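Local structure of endonuclease III (Geobacillus stearothermophilus, 1ORN) at residues His25-His30 / Phe187-Cys192. The protein is a DNA repair glycosylase of the HhH-GPD superfamily that carries a [4Fe-4S] cluster and forms a covalent intermediate with DNA. Numbering follows the deposited sequence.
With SF4 (iron/sulfur cluster), chain F.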
loop_
_atom_site.group_PDB
_atom_site.type_symbol
_atom_site.label_atom_id
_atom_site.label_comp_id
_atom_site.label_asym_id
_atom_site.label_seq_id
_atom_site.Cartn_x
_atom_site.Cartn_y
_atom_site.Cartn_z
ATOM N N HIS C 25 -6.658 8.047 -4.488
ATOM C CA HIS C 25 -6.303 8.327 -3.096
ATOM C C HIS C 25 -6.209 7.042 -2.268
ATOM O O HIS C 25 -6.474 5.948 -2.761
ATOM C CB HIS C 25 -7.372 9.232 -2.474
ATOM C CG HIS C 25 -8.756 8.667 -2.562
ATOM N ND1 HIS C 25 -9.446 8.569 -3.752
ATOM C CD2 HIS C 25 -9.553 8.106 -1.620
ATOM C CE1 HIS C 25 -10.605 7.972 -3.541
ATOM N NE2 HIS C 25 -10.695 7.680 -2.256
ATOM N N CYS C 26 -5.826 7.178 -1.003
ATOM C CA CYS C 26 -5.757 6.020 -0.119
ATOM C C CYS C 26 -7.210 5.692 0.204
ATOM O O CYS C 26 -7.955 6.559 0.664
ATOM C CB CYS C 26 -5.003 6.364 1.166
ATOM S SG CYS C 26 -5.066 5.056 2.423
ATOM N N GLU C 27 -7.620 4.452 -0.037
ATOM C CA GLU C 27 -9.004 4.072 0.219
ATOM C C GLU C 27 -9.293 3.478 1.598
ATOM O O GLU C 27 -10.417 3.053 1.865
ATOM C CB GLU C 27 -9.495 3.119 -0.875
ATOM C CG GLU C 27 -9.350 3.695 -2.280
ATOM C CD GLU C 27 -10.254 3.020 -3.301
ATOM O OE1 GLU C 27 -11.474 3.293 -3.290
ATOM O OE2 GLU C 27 -9.749 2.217 -4.113
ATOM N N LEU C 28 -8.293 3.446 2.476
ATOM C CA LEU C 28 -8.501 2.911 3.821
ATOM C C LEU C 28 -9.071 4.001 4.719
ATOM O O LEU C 28 -8.494 5.083 4.836
ATOM C CB LEU C 28 -7.183 2.400 4.410
ATOM C CG LEU C 28 -6.566 1.164 3.754
ATOM C CD1 LEU C 28 -5.208 0.908 4.392
ATOM C CD2 LEU C 28 -7.477 -0.047 3.925
ATOM N N VAL C 29 -10.202 3.712 5.351
ATOM C CA VAL C 29 -10.855 4.676 6.229
ATOM C C VAL C 29 -10.123 4.804 7.561
ATOM O O VAL C 29 -9.878 3.809 8.244
ATOM C CB VAL C 29 -12.328 4.269 6.482
ATOM C CG1 VAL C 29 -12.996 5.250 7.435
ATOM C CG2 VAL C 29 -13.081 4.218 5.149
ATOM N N HIS C 30 -9.770 6.035 7.917
ATOM C CA HIS C 30 -9.067 6.316 9.168
ATOM C C HIS C 30 -9.255 7.776 9.571
ATOM O O HIS C 30 -9.450 8.640 8.715
ATOM C CB HIS C 30 -7.570 6.049 9.009
ATOM C CG HIS C 30 -6.895 6.963 8.034
ATOM N ND1 HIS C 30 -7.059 6.851 6.670
ATOM C CD2 HIS C 30 -6.066 8.016 8.227
ATOM C CE1 HIS C 30 -6.357 7.792 6.065
ATOM N NE2 HIS C 30 -5.745 8.514 6.988
ATOM N N PHE C 187 -4.673 2.376 -11.095
ATOM C CA PHE C 187 -4.514 1.843 -12.444
ATOM C C PHE C 187 -4.526 0.317 -12.393
ATOM O O PHE C 187 -5.204 -0.334 -13.177
ATOM C CB PHE C 187 -3.200 2.346 -13.052
ATOM C CG PHE C 187 -3.000 1.956 -14.489
ATOM C CD1 PHE C 187 -3.684 2.615 -15.506
ATOM C CD2 PHE C 187 -2.125 0.927 -14.830
ATOM C CE1 PHE C 187 -3.498 2.254 -16.842
ATOM C CE2 PHE C 187 -1.934 0.559 -16.160
ATOM C CZ PHE C 187 -2.624 1.226 -17.169
ATOM N N GLY C 188 -3.780 -0.255 -11.452
ATOM C CA GLY C 188 -3.742 -1.703 -11.338
ATOM C C GLY C 188 -5.005 -2.300 -10.734
ATOM O O GLY C 188 -5.458 -3.371 -11.142
ATOM N N ARG C 189 -5.585 -1.608 -9.759
ATOM C CA ARG C 189 -6.782 -2.120 -9.095
ATOM C C ARG C 189 -8.017 -2.119 -9.987
ATOM O O ARG C 189 -8.778 -3.089 -10.015
ATOM C CB ARG C 189 -7.074 -1.296 -7.835
ATOM C CG ARG C 189 -8.300 -1.755 -7.045
ATOM C CD ARG C 189 -8.418 -0.980 -5.734
ATOM N NE ARG C 189 -7.315 -1.304 -4.831
ATOM C CZ ARG C 189 -6.788 -0.460 -3.953
ATOM N NH1 ARG C 189 -7.255 0.775 -3.845
ATOM N NH2 ARG C 189 -5.788 -0.852 -3.175
ATOM N N TYR C 190 -8.187 -1.042 -10.742
ATOM C CA TYR C 190 -9.363 -0.883 -11.588
ATOM C C TYR C 190 -9.198 -1.038 -13.094
ATOM O O TYR C 190 -10.193 -1.140 -13.811
ATOM C CB TYR C 190 -9.981 0.479 -11.301
ATOM C CG TYR C 190 -10.379 0.652 -9.858
ATOM C CD1 TYR C 190 -11.445 -0.071 -9.319
ATOM C CD2 TYR C 190 -9.681 1.524 -9.025
ATOM C CE1 TYR C 190 -11.806 0.070 -7.977
ATOM C CE2 TYR C 190 -10.032 1.671 -7.682
ATOM C CZ TYR C 190 -11.094 0.941 -7.166
ATOM O OH TYR C 190 -11.434 1.070 -5.834
ATOM N N HIS C 191 -7.965 -1.062 -13.579
ATOM C CA HIS C 191 -7.743 -1.169 -15.019
ATOM C C HIS C 191 -6.825 -2.329 -15.400
ATOM O O HIS C 191 -7.254 -3.285 -16.043
ATOM C CB HIS C 191 -7.157 0.145 -15.535
ATOM C CG HIS C 191 -7.112 0.246 -17.026
ATOM N ND1 HIS C 191 -8.251 0.303 -17.801
ATOM C CD2 HIS C 191 -6.067 0.315 -17.884
ATOM C CE1 HIS C 191 -7.908 0.406 -19.073
ATOM N NE2 HIS C 191 -6.589 0.416 -19.151
ATOM N N CYS C 192 -5.557 -2.228 -15.007
ATOM C CA CYS C 192 -4.575 -3.268 -15.296
ATOM C C CYS C 192 -4.682 -4.352 -14.232
ATOM O O CYS C 192 -3.710 -4.682 -13.548
ATOM C CB CYS C 192 -3.168 -2.660 -15.303
ATOM S SG CYS C 192 -1.895 -3.743 -15.975
HETATM FE FE1 SF4 F . -2.716 -1.589 -20.378
HETATM FE FE2 SF4 F . -2.033 -3.301 -18.323
HETATM FE FE3 SF4 F . -2.989 -4.210 -20.652
HETATM FE FE4 SF4 F . -0.526 -3.096 -20.515
HETATM S S1 SF4 F . -1.164 -5.076 -19.551
HETATM S S2 SF4 F . -2.020 -2.876 -22.116
HETATM S S3 SF4 F . -0.878 -1.581 -18.921
HETATM S S4 SF4 F . -4.146 -3.001 -19.210
#
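Glu27 reaches from its loop to helix 177-191, where a single carboxylate oxygen serves two neighbouring residues and so ties together backbones whose nearest CA atoms, in Glu27 and Arg189, stand 11.4 Å apart. Tyr190 OH donates to Glu27 OE2 over 2.7 Å, arriving at the syn lone pair, with the carboxylate at the edge of the phenol ring and the two planes 52° apart. On the anti side, somewhat out of the carboxylate plane, the same oxygen accepts from Arg189 NH1 at 2.9 Å, a salt bridge whose hydrogen bond is clearly bent (134° at the hydrogen). Arg189 runs extended to CD and then turns at chi3 (-67°), which swings its guanidinium round to the carboxylate, while its CG lies 3.8 Å above the centre of the Tyr190 ring. An alanine in place of Glu27 is likely to leave the Tyr190 hydroxyl and the Arg189 charge without their shared acceptor and the loop less firmly joined to the helix. Between the two segments the close approach is confined to the groups round Glu27 OE2; they bury just 113 Å², and Tyr190 is exposed, so the phenol side of the contact is the loose, solvent side. Two residues on from Tyr190, Cys192 SG binds FE2 of the iron-sulfur cluster at 2.4 Å. The contact thus bridges the two halves of this all-helical fold, with Leu28 packed on helices 33-43 and 48-61 on one side, and Phe187 and Arg189 against helix 143-152 on the other.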